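Local structure of competence damage-inducible protein A (Klebsiella pneumoniae subsp. pneumoniae MGH 78578, 5V01) at residues D106-S112 / W130-R136. The protein is of unestablished function but belongs to the CinA family of competence- and damage-inducible proteins, whose relatives include enzymes that deamidate nicotinamide mononucleotide. Residues are numbered along the deposited sequence; the frame is centred on the assembly and turned at random.
Sequences DIAIAVS and WFAWNFR
Strands 107-112 and 130-135 run antiparallel, their axes 4.7 Å apart and their directions at 169°, in extended conformation throughout. Ala-108/Asn-134, Ala-110/Ala-132 and Ser-112/Trp-130 form hydrogen-bonded pairs, each closed by two N-H...O bonds: Ala-108 N to Asn-134 O is 2.9 Å and Asn-134 N to Ala-108 O 2.8 Å. Ile-109/Trp-133 and Val-111/Phe-131 fall between them as non-hydrogen-bonded pairs, and Ile-107/Phe-135, of the same kind, lies beyond Ala-108/Asn-134; CA-H...O contacts such as Ile-109 CA to Ala-132 O, 3.2 Å, accompany them. This ladder lies inside the mixed five-stranded sheet of an alpha/beta fold, with helices on both faces. One face pairs aliphatic with aromatic side chains: Ile-107 CG1 meets the ring edge of Phe-135 at CD1 (3.6 Å), and Ile-109 CG1 meets Trp-133 CD1 (3.7 Å), beneath helix 150-169. Both isoleucines are m,t; chi1 is m in Trp-133 and Phe-131 but t in Phe-135. On the other, small Ala-108 and Ala-110 leave room for Ile-99 and Met-95 of helix 89-103. Past the strand end, Arg-136 turns into the left-handed region (phi/psi 52/35); its N donates a hydrogen bond to Asp-106 O (2.8 Å), and its guanidinium forms a salt bridge, NH2 to Asp-106 OD1 2.9 Å.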
# COMPACT_ATOMS: atom_id res chain seq x y z
N ASP A 106 -7.29 7.80 13.73
CA ASP A 106 -6.93 8.99 14.50
C ASP A 106 -5.85 9.84 13.81
O ASP A 106 -5.83 11.08 13.95
CB ASP A 106 -6.42 8.57 15.87
CG ASP A 106 -7.44 7.76 16.63
OD1 ASP A 106 -8.38 8.40 17.14
OD2 ASP A 106 -7.30 6.52 16.75
N ILE A 107 -4.93 9.16 13.12
CA ILE A 107 -3.81 9.81 12.46
C ILE A 107 -3.70 9.30 11.04
O ILE A 107 -3.78 8.10 10.81
CB ILE A 107 -2.48 9.56 13.19
CG1 ILE A 107 -2.55 10.13 14.63
CG2 ILE A 107 -1.30 10.18 12.43
CD1 ILE A 107 -1.60 9.48 15.60
N ALA A 108 -3.50 10.22 10.09
CA ALA A 108 -3.26 9.89 8.68
C ALA A 108 -1.95 10.52 8.24
O ALA A 108 -1.66 11.67 8.56
CB ALA A 108 -4.42 10.38 7.80
N ILE A 109 -1.16 9.76 7.52
CA ILE A 109 0.00 10.28 6.80
C ILE A 109 -0.27 10.18 5.32
O ILE A 109 -0.69 9.11 4.84
CB ILE A 109 1.29 9.53 7.14
CG1 ILE A 109 1.57 9.64 8.64
CG2 ILE A 109 2.43 10.07 6.31
CD1 ILE A 109 2.74 8.83 9.12
N ALA A 110 -0.05 11.28 4.61
CA ALA A 110 -0.01 11.28 3.15
C ALA A 110 1.36 11.72 2.67
O ALA A 110 1.94 12.61 3.25
CB ALA A 110 -1.09 12.18 2.56
N VAL A 111 1.82 11.09 1.60
CA VAL A 111 3.13 11.36 1.01
C VAL A 111 2.93 11.45 -0.50
O VAL A 111 2.37 10.55 -1.10
CB VAL A 111 4.15 10.26 1.34
CG1 VAL A 111 5.52 10.62 0.80
CG2 VAL A 111 4.21 10.00 2.83
N SER A 112 3.42 12.52 -1.11
CA SER A 112 3.35 12.69 -2.56
C SER A 112 4.58 13.42 -3.04
O SER A 112 4.86 14.52 -2.55
CB SER A 112 2.09 13.45 -2.94
OG SER A 112 1.93 13.51 -4.34
N TRP A 130 6.40 15.95 -0.65
CA TRP A 130 5.51 16.55 0.33
C TRP A 130 4.92 15.51 1.28
O TRP A 130 4.56 14.40 0.85
CB TRP A 130 4.37 17.33 -0.35
CG TRP A 130 4.72 18.73 -0.76
CD1 TRP A 130 5.10 19.16 -2.01
CD2 TRP A 130 4.70 19.88 0.08
NE1 TRP A 130 5.33 20.51 -1.99
CE2 TRP A 130 5.08 20.99 -0.73
CE3 TRP A 130 4.38 20.10 1.42
CZ2 TRP A 130 5.16 22.30 -0.22
CZ3 TRP A 130 4.47 21.40 1.92
CH2 TRP A 130 4.85 22.48 1.10
N PHE A 131 4.82 15.90 2.54
CA PHE A 131 4.30 15.08 3.61
C PHE A 131 3.18 15.82 4.30
O PHE A 131 3.29 17.05 4.48
CB PHE A 131 5.39 14.83 4.66
CG PHE A 131 6.57 14.06 4.14
CD1 PHE A 131 7.58 14.69 3.46
CD2 PHE A 131 6.64 12.67 4.31
CE1 PHE A 131 8.65 13.98 2.96
CE2 PHE A 131 7.71 11.95 3.81
CZ PHE A 131 8.73 12.60 3.14
N ALA A 132 2.15 15.09 4.73
CA ALA A 132 1.14 15.59 5.66
C ALA A 132 0.94 14.60 6.79
O ALA A 132 0.86 13.38 6.54
CB ALA A 132 -0.18 15.80 4.95
N TRP A 133 0.89 15.10 8.03
CA TRP A 133 0.54 14.30 9.19
C TRP A 133 -0.71 14.96 9.76
O TRP A 133 -0.68 16.15 10.13
CB TRP A 133 1.66 14.26 10.24
CG TRP A 133 2.96 13.76 9.75
CD1 TRP A 133 3.49 12.49 9.96
CD2 TRP A 133 3.97 14.50 9.06
NE1 TRP A 133 4.73 12.42 9.41
CE2 TRP A 133 5.05 13.62 8.84
CE3 TRP A 133 4.08 15.83 8.62
CZ2 TRP A 133 6.22 14.02 8.19
CZ3 TRP A 133 5.24 16.22 7.98
CH2 TRP A 133 6.30 15.33 7.78
N ASN A 134 -1.81 14.23 9.77
CA ASN A 134 -3.13 14.72 10.13
C ASN A 134 -3.56 13.98 11.39
O ASN A 134 -3.81 12.79 11.35
CB ASN A 134 -4.06 14.53 8.93
CG ASN A 134 -5.48 14.95 9.18
OD1 ASN A 134 -5.92 15.09 10.32
ND2 ASN A 134 -6.23 15.10 8.09
N PHE A 135 -3.60 14.69 12.53
CA PHE A 135 -4.02 14.14 13.81
C PHE A 135 -5.43 14.66 14.06
O PHE A 135 -5.61 15.82 14.41
CB PHE A 135 -3.05 14.58 14.93
CG PHE A 135 -3.47 14.17 16.32
CD1 PHE A 135 -3.76 12.87 16.65
CD2 PHE A 135 -3.52 15.12 17.32
CE1 PHE A 135 -4.15 12.50 17.93
CE2 PHE A 135 -3.91 14.77 18.61
CZ PHE A 135 -4.26 13.47 18.90
N ARG A 136 -6.42 13.80 13.85
CA ARG A 136 -7.83 14.11 14.14
C ARG A 136 -8.32 15.41 13.50
O ARG A 136 -9.13 16.12 14.09
CB ARG A 136 -8.06 14.11 15.66
CG ARG A 136 -7.81 12.75 16.29
CD ARG A 136 -8.03 12.69 17.79
NE ARG A 136 -8.18 11.30 18.24
CZ ARG A 136 -8.16 10.89 19.51
NH1 ARG A 136 -7.97 11.76 20.50
NH2 ARG A 136 -8.33 9.60 19.79